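Local coordinates for protein putative invasin (Yersinia pseudotuberculosis IP 31758, PDB 5N40) that acts as an adhesin, with Ig-like domains and a C-type lectin-like domain, that probably attaches the bacterium to host cells, at residues Leu72-Leu83 / Pro96-Ala104. The protein carries 1 engineered substitution. Residues are numbered along the deposited sequence; the frame is centred on the assembly and turned at random.
Sequences LTAGTLTGTASL and PATINVIPA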
loop_
_atom_site.group_PDB
_atom_site.type_symbol
_atom_site.label_atom_id
_atom_site.label_comp_id
_atom_site.label_asym_id
_atom_site.label_seq_id
_atom_site.Cartn_x
_atom_site.Cartn_y
_atom_site.Cartn_z
ATOM N N LEU A 72 -2.822 -13.532 -36.546
ATOM C CA LEU A 72 -3.345 -12.936 -35.331
ATOM C C LEU A 72 -2.228 -12.182 -34.629
ATOM O O LEU A 72 -1.109 -12.683 -34.510
ATOM C CB LEU A 72 -3.905 -14.005 -34.392
ATOM C CG LEU A 72 -4.475 -13.460 -33.083
ATOM C CD1 LEU A 72 -5.967 -13.315 -33.184
ATOM C CD2 LEU A 72 -4.106 -14.334 -31.908
ATOM N N THR A 73 -2.543 -10.981 -34.155
ATOM C CA THR A 73 -1.624 -10.200 -33.344
ATOM C C THR A 73 -2.216 -10.062 -31.950
ATOM O O THR A 73 -3.393 -9.729 -31.806
ATOM C CB THR A 73 -1.368 -8.822 -33.965
ATOM O OG1 THR A 73 -0.752 -8.993 -35.254
ATOM C CG2 THR A 73 -0.450 -7.980 -33.081
ATOM N N ALA A 74 -1.405 -10.341 -30.934
ATOM C CA ALA A 74 -1.870 -10.231 -29.562
ATOM C C ALA A 74 -2.382 -8.822 -29.285
ATOM O O ALA A 74 -1.908 -7.838 -29.856
ATOM C CB ALA A 74 -0.743 -10.571 -28.592
ATOM N N GLY A 75 -3.380 -8.736 -28.420
ATOM C CA GLY A 75 -3.701 -7.501 -27.733
ATOM C C GLY A 75 -2.882 -7.372 -26.470
ATOM O O GLY A 75 -1.790 -7.938 -26.347
ATOM N N THR A 76 -3.427 -6.643 -25.498
ATOM C CA THR A 76 -2.767 -6.460 -24.212
ATOM C C THR A 76 -3.523 -7.116 -23.058
ATOM O O THR A 76 -3.166 -6.898 -21.893
ATOM C CB THR A 76 -2.569 -4.967 -23.949
ATOM O OG1 THR A 76 -3.780 -4.267 -24.242
ATOM C CG2 THR A 76 -1.455 -4.431 -24.833
ATOM N N LEU A 77 -4.526 -7.942 -23.350
ATOM C CA LEU A 77 -5.283 -8.672 -22.340
ATOM C C LEU A 77 -4.881 -10.141 -22.354
ATOM O O LEU A 77 -4.884 -10.779 -23.409
ATOM C CB LEU A 77 -6.789 -8.552 -22.585
ATOM C CG LEU A 77 -7.336 -7.125 -22.611
ATOM C CD1 LEU A 77 -8.817 -7.118 -22.982
ATOM C CD2 LEU A 77 -7.097 -6.457 -21.278
ATOM N N THR A 78 -4.555 -10.672 -21.178
ATOM C CA THR A 78 -4.256 -12.087 -21.030
ATOM C C THR A 78 -5.541 -12.906 -21.025
ATOM O O THR A 78 -6.619 -12.418 -20.666
ATOM C CB THR A 78 -3.493 -12.323 -19.732
ATOM O OG1 THR A 78 -4.253 -11.784 -18.644
ATOM C CG2 THR A 78 -2.146 -11.633 -19.780
ATOM N N GLY A 79 -5.415 -14.159 -21.420
ATOM C CA GLY A 79 -6.528 -15.084 -21.407
ATOM C C GLY A 79 -6.307 -16.179 -22.428
ATOM O O GLY A 79 -5.179 -16.461 -22.813
ATOM N N THR A 80 -7.410 -16.784 -22.858
ATOM C CA THR A 80 -7.394 -17.780 -23.921
ATOM C C THR A 80 -8.151 -17.226 -25.120
ATOM O O THR A 80 -9.342 -16.912 -25.015
ATOM C CB THR A 80 -8.013 -19.095 -23.453
ATOM O OG1 THR A 80 -7.330 -19.550 -22.275
ATOM C CG2 THR A 80 -7.908 -20.154 -24.557
ATOM N N ALA A 81 -7.459 -17.097 -26.251
ATOM C CA ALA A 81 -8.103 -16.680 -27.492
ATOM C C ALA A 81 -8.788 -17.883 -28.121
ATOM O O ALA A 81 -8.120 -18.850 -28.500
ATOM C CB ALA A 81 -7.088 -16.087 -28.467
ATOM N N SER A 82 -10.114 -17.839 -28.211
ATOM C CA SER A 82 -10.868 -18.861 -28.921
ATOM C C SER A 82 -11.106 -18.390 -30.347
ATOM O O SER A 82 -11.584 -17.274 -30.563
ATOM C CB SER A 82 -12.198 -19.136 -28.225
ATOM O OG SER A 82 -11.984 -19.681 -26.934
ATOM N N LEU A 83 -10.778 -19.249 -31.305
ATOM C CA LEU A 83 -10.825 -18.926 -32.723
ATOM C C LEU A 83 -12.007 -19.636 -33.364
ATOM O O LEU A 83 -12.215 -20.829 -33.125
ATOM C CB LEU A 83 -9.530 -19.354 -33.413
ATOM C CG LEU A 83 -8.238 -18.781 -32.828
ATOM C CD1 LEU A 83 -7.027 -19.543 -33.356
ATOM C CD2 LEU A 83 -8.129 -17.324 -33.169
ATOM N N PRO A 96 -12.709 -25.570 -32.308
ATOM C CA PRO A 96 -12.023 -24.275 -32.230
ATOM C C PRO A 96 -10.577 -24.458 -31.799
ATOM O O PRO A 96 -10.283 -25.182 -30.847
ATOM C CB PRO A 96 -12.831 -23.492 -31.184
ATOM C CG PRO A 96 -13.817 -24.471 -30.583
ATOM C CD PRO A 96 -13.459 -25.848 -31.074
ATOM N N ALA A 97 -9.674 -23.806 -32.514
ATOM C CA ALA A 97 -8.309 -23.692 -32.041
ATOM C C ALA A 97 -8.254 -22.653 -30.931
ATOM O O ALA A 97 -9.107 -21.769 -30.839
ATOM C CB ALA A 97 -7.369 -23.300 -33.179
ATOM N N THR A 98 -7.257 -22.783 -30.068
ATOM C CA THR A 98 -7.046 -21.807 -29.011
ATOM C C THR A 98 -5.592 -21.376 -28.994
ATOM O O THR A 98 -4.697 -22.098 -29.449
ATOM C CB THR A 98 -7.421 -22.351 -27.630
ATOM O OG1 THR A 98 -6.561 -23.452 -27.304
ATOM C CG2 THR A 98 -8.876 -22.795 -27.606
ATOM N N ILE A 99 -5.379 -20.170 -28.474
ATOM C CA ILE A 99 -4.050 -19.622 -28.248
ATOM C C ILE A 99 -4.022 -19.074 -26.831
ATOM O O ILE A 99 -4.888 -18.282 -26.456
ATOM C CB ILE A 99 -3.708 -18.513 -29.263
ATOM C CG1 ILE A 99 -3.806 -19.050 -30.695
ATOM C CG2 ILE A 99 -2.312 -17.951 -28.998
ATOM C CD1 ILE A 99 -3.783 -17.984 -31.740
ATOM N N ASN A 100 -3.052 -19.516 -26.038
ATOM C CA ASN A 100 -2.842 -18.937 -24.721
ATOM C C ASN A 100 -2.167 -17.587 -24.887
ATOM O O ASN A 100 -1.073 -17.501 -25.455
ATOM C CB ASN A 100 -1.989 -19.853 -23.848
ATOM C CG ASN A 100 -2.678 -21.158 -23.531
ATOM O OD1 ASN A 100 -3.884 -21.196 -23.278
ATOM N ND2 ASN A 100 -1.914 -22.239 -23.547
ATOM N N VAL A 101 -2.829 -16.536 -24.419
ATOM C CA VAL A 101 -2.271 -15.194 -24.415
ATOM C C VAL A 101 -1.782 -14.962 -22.991
ATOM O O VAL A 101 -2.572 -14.655 -22.089
ATOM C CB VAL A 101 -3.291 -14.149 -24.862
ATOM C CG1 VAL A 101 -2.613 -12.806 -25.071
ATOM C CG2 VAL A 101 -3.995 -14.607 -26.145
ATOM N N ILE A 102 -0.482 -15.134 -22.792
ATOM C CA ILE A 102 0.096 -15.177 -21.455
ATOM C C ILE A 102 0.573 -13.783 -21.071
ATOM O O ILE A 102 0.646 -12.888 -21.924
ATOM C CB ILE A 102 1.233 -16.210 -21.367
ATOM C CG1 ILE A 102 2.462 -15.776 -22.177
ATOM C CG2 ILE A 102 0.730 -17.581 -21.827
ATOM C CD1 ILE A 102 3.656 -16.703 -22.017
ATOM N N PRO A 103 0.895 -13.561 -19.798
ATOM C CA PRO A 103 1.330 -12.231 -19.360
ATOM C C PRO A 103 2.592 -11.760 -20.064
ATOM O O PRO A 103 3.486 -12.543 -20.397
ATOM C CB PRO A 103 1.586 -12.423 -17.862
ATOM C CG PRO A 103 0.696 -13.530 -17.467
ATOM C CD PRO A 103 0.673 -14.465 -18.661
ATOM N N ALA A 104 2.669 -10.448 -20.250
ATOM C CA ALA A 104 3.838 -9.844 -20.860
ATOM C C ALA A 104 4.911 -9.631 -19.799
ATOM O O ALA A 104 4.626 -9.033 -18.749
ATOM C CB ALA A 104 3.475 -8.510 -21.506
HETATM O O HOH W 1 -4.297 -19.304 -21.259
#
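Pro96, exposed at the start of 96-104, lays its CB against Leu83 O at 3.4 Å. One residue on, Ala97 accepts from Leu83 N, and its small CB leaves room for Leu83 CD1. From here strands 79-83 and 98-102 run antiparallel, their axes 4.6 Å apart at closest. Thr98, a beta-branched polar residue suited to a strand's outward face, faces Ser82 in a non-hydrogen-bonded pair; its CB meets Thr80 CG2 at 3.8 Å, while its CA-H points at Ala81 O. Ile99 turns to the opposite, buried face and exchanges two backbone hydrogen bonds with Ala81, whose methyl takes little space there. With CG1 beside the backbone N (chi1 -58°) and the chain then extended, Ile99 CD1 comes tip to tip with Leu72 CD2 at 3.7 Å and also touches Leu83 CD1. Asn100 returns to the face of Thr80, and the two side chains lie alongside each other, too far apart to bond directly. A water lies between them, 2.8 Å from Asn100 OD1 and within hydrogen-bonding distance of Thr80 OG1; Asn100 ND2 is held by Asn20. Val101 closes the paired register with two bonds to Gly79, whose positive phi of 155° suits a residue lacking CB. The two methyls of Val101, a beta-branched apolar residue at home on a strand's buried face, meet different partners: CG1, anti to the backbone N (chi1 -170°), lies 3.5 Å from Leu77 O, and CG2 packs on Ala81 CB. Beyond it, Thr78 CG2 rests on Pro103, while its OG1 bonds Glu205. In this Ig-like domain, of the invasin domain 3 family, strand 79-87 lies between 48-52 and 90-102, and 13-22 runs parallel to 90-102 on its other side; Leu72, on 67-73, packs across the interior, against Ile21 and Ser52.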